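Local coordinates for suppressor of fused family protein (Neisseria gonorrhoeae, PDB 3K5J) that is of unknown function but belongs to a group of bacterial proteins resembling the N-terminal domain of human Suppressor of fused, and may act through protein binding, at residues A[54-59]-A[65-70]. Residues are numbered along the deposited sequence; the frame is centred on the assembly and turned at random.
Sequences YVSSGI and QEFFII
Tyr54 and Ile69 face each other as a hydrogen-bonded pair of two antiparallel strands, neighbours in the central mixed sheet of this Sufu-like fold; the short helix 60-63 makes the connection between them. Their backbones exchange two bonds, Tyr54 N to Ile69 O and Ile69 N to Tyr54 O, each 2.9 Å long. One step on, Val55 and Phe68 form a non-hydrogen-bonded pair, with CA atoms 4.2 Å apart and a CA-H...O contact from Phe68 CA to Tyr54 O.

Beyond that pair the pattern changes. Ser56 N still donates to Phe67 O at 2.9 Å, but Phe67 N goes to the side-chain Ser56 OG, also at 2.9 Å, rather than to a backbone carbonyl. With chi1 at 69°, OG sits between the serine's own N and carbonyl carbon and reaches across the strands. Ser56 OG in turn donates to Glu66 OE1 at 2.7 Å, meeting its anti lone pair.

Glu66 bends at chi2 (-65°), which brings its carboxylate to the turn after the first strand. Gly58 N reaches Glu66 OE2 at 2.8 Å on the syn side, 33° out of the carboxylate plane, while Ile59 N adds a weak bond to OE1. Gly60 N and Tyr4 OH also hydrogen-bond Glu66 OE2, a set of partners that would favour an ionised carboxylate.

Apolar contacts flank the polar network. Val55 and Phe68 run side by side, CG2 against CB; Val55 touches Leu12 of helix 2-15, and the Phe68 ring meets the ring of Trp139 nearly parallel. On the other face, where Tyr54 and Ile69 meet helix 77-91, Ile59 crosses Phe67 at about a right angle and sets CD1 at the ring edge, 4.1 Å from Phe67 CD2.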
loop_
_atom_site.group_PDB
_atom_site.type_symbol
_atom_site.label_atom_id
_atom_site.label_comp_id
_atom_site.label_asym_id
_atom_site.label_seq_id
_atom_site.Cartn_x
_atom_site.Cartn_y
_atom_site.Cartn_z
ATOM N N TYR A 54 -0.281 7.193 -1.152
ATOM C CA TYR A 54 0.925 7.159 -0.334
ATOM C C TYR A 54 1.783 5.968 -0.740
ATOM O O TYR A 54 1.290 4.831 -0.721
ATOM C CB TYR A 54 0.580 7.055 1.143
ATOM C CG TYR A 54 -0.120 8.274 1.765
ATOM C CD1 TYR A 54 -1.460 8.527 1.526
ATOM C CD2 TYR A 54 0.616 9.211 2.473
ATOM C CE1 TYR A 54 -2.073 9.651 2.051
ATOM C CE2 TYR A 54 0.007 10.335 3.016
ATOM C CZ TYR A 54 -1.349 10.542 2.804
ATOM O OH TYR A 54 -1.934 11.685 3.338
ATOM N N VAL A 55 3.048 6.238 -1.113
ATOM C CA VAL A 55 3.896 5.243 -1.730
ATOM C C VAL A 55 5.221 5.123 -0.952
ATOM O O VAL A 55 5.843 6.133 -0.627
ATOM C CB VAL A 55 4.235 5.594 -3.219
ATOM C CG1 VAL A 55 5.051 4.430 -3.856
ATOM C CG2 VAL A 55 2.962 5.976 -4.018
ATOM N N SER A 56 5.650 3.900 -0.641
ATOM C CA SER A 56 6.944 3.702 -0.007
ATOM C C SER A 56 8.113 3.916 -0.964
ATOM O O SER A 56 7.976 3.667 -2.170
ATOM C CB SER A 56 7.025 2.320 0.606
ATOM O OG SER A 56 7.071 1.256 -0.349
ATOM N N SER A 57 9.271 4.235 -0.394
ATOM C CA SER A 57 10.492 4.320 -1.180
ATOM C C SER A 57 11.702 3.921 -0.354
ATOM O O SER A 57 12.111 4.645 0.573
ATOM C CB SER A 57 10.683 5.767 -1.693
ATOM O OG SER A 57 11.832 5.876 -2.541
ATOM N N GLY A 58 12.241 2.763 -0.679
ATOM C CA GLY A 58 13.457 2.272 -0.041
ATOM C C GLY A 58 13.418 0.765 0.179
ATOM O O GLY A 58 14.449 0.092 0.207
ATOM N N ILE A 59 12.222 0.213 0.336
ATOM C CA ILE A 59 12.040 -1.227 0.557
ATOM C C ILE A 59 12.508 -1.991 -0.671
ATOM O O ILE A 59 13.049 -3.085 -0.572
ATOM C CB ILE A 59 10.533 -1.564 0.904
ATOM C CG1 ILE A 59 10.096 -0.872 2.211
ATOM C CG2 ILE A 59 10.318 -3.085 0.892
ATOM C CD1 ILE A 59 8.631 -0.859 2.492
ATOM N N GLN A 65 10.317 -4.689 -4.373
ATOM C CA GLN A 65 9.021 -4.040 -4.525
ATOM C C GLN A 65 8.855 -2.945 -3.447
ATOM O O GLN A 65 9.464 -3.008 -2.384
ATOM C CB GLN A 65 7.836 -5.020 -4.501
ATOM C CG GLN A 65 7.873 -5.966 -3.291
ATOM C CD GLN A 65 8.224 -7.390 -3.618
ATOM O OE1 GLN A 65 8.787 -7.668 -4.678
ATOM N NE2 GLN A 65 7.940 -8.298 -2.684
ATOM N N GLU A 66 8.018 -1.990 -3.812
ATOM C CA GLU A 66 7.461 -0.978 -2.928
ATOM C C GLU A 66 5.962 -1.215 -2.802
ATOM O O GLU A 66 5.391 -2.034 -3.539
ATOM C CB GLU A 66 7.682 0.414 -3.498
ATOM C CG GLU A 66 9.124 0.816 -3.721
ATOM C CD GLU A 66 10.021 0.967 -2.509
ATOM O OE1 GLU A 66 9.514 0.930 -1.364
ATOM O OE2 GLU A 66 11.269 1.103 -2.718
ATOM N N PHE A 67 5.331 -0.463 -1.894
ATOM C CA PHE A 67 3.920 -0.639 -1.573
ATOM C C PHE A 67 3.214 0.721 -1.574
ATOM O O PHE A 67 3.813 1.749 -1.224
ATOM C CB PHE A 67 3.775 -1.291 -0.202
ATOM C CG PHE A 67 4.437 -2.639 -0.109
ATOM C CD1 PHE A 67 3.810 -3.761 -0.653
ATOM C CD2 PHE A 67 5.719 -2.775 0.361
ATOM C CE1 PHE A 67 4.432 -4.979 -0.622
ATOM C CE2 PHE A 67 6.353 -4.015 0.347
ATOM C CZ PHE A 67 5.719 -5.104 -0.145
ATOM N N PHE A 68 1.926 0.752 -1.914
ATOM C CA PHE A 68 1.173 1.985 -1.828
ATOM C C PHE A 68 -0.233 1.774 -1.295
ATOM O O PHE A 68 -0.830 0.700 -1.446
ATOM C CB PHE A 68 1.122 2.741 -3.183
ATOM C CG PHE A 68 0.425 2.023 -4.267
ATOM C CD1 PHE A 68 -0.949 2.217 -4.446
ATOM C CD2 PHE A 68 1.094 1.204 -5.138
ATOM C CE1 PHE A 68 -1.632 1.540 -5.446
ATOM C CE2 PHE A 68 0.407 0.553 -6.147
ATOM C CZ PHE A 68 -0.950 0.706 -6.307
ATOM N N ILE A 69 -0.760 2.845 -0.707
ATOM C CA ILE A 69 -2.110 2.919 -0.124
ATOM C C ILE A 69 -2.871 4.012 -0.869
ATOM O O ILE A 69 -2.332 5.137 -1.042
ATOM C CB ILE A 69 -2.051 3.252 1.377
ATOM C CG1 ILE A 69 -1.308 2.183 2.169
ATOM C CG2 ILE A 69 -3.461 3.494 1.943
ATOM C CD1 ILE A 69 -0.767 2.608 3.539
ATOM N N ILE A 70 -4.093 3.684 -1.283
ATOM C CA ILE A 70 -5.001 4.662 -1.911
ATOM C C ILE A 70 -6.018 5.084 -0.858
ATOM O O ILE A 70 -6.751 4.253 -0.335
ATOM C CB ILE A 70 -5.714 4.138 -3.194
ATOM C CG1 ILE A 70 -4.773 3.334 -4.101
ATOM C CG2 ILE A 70 -6.423 5.286 -3.918
ATOM C CD1 ILE A 70 -5.496 2.668 -5.284
#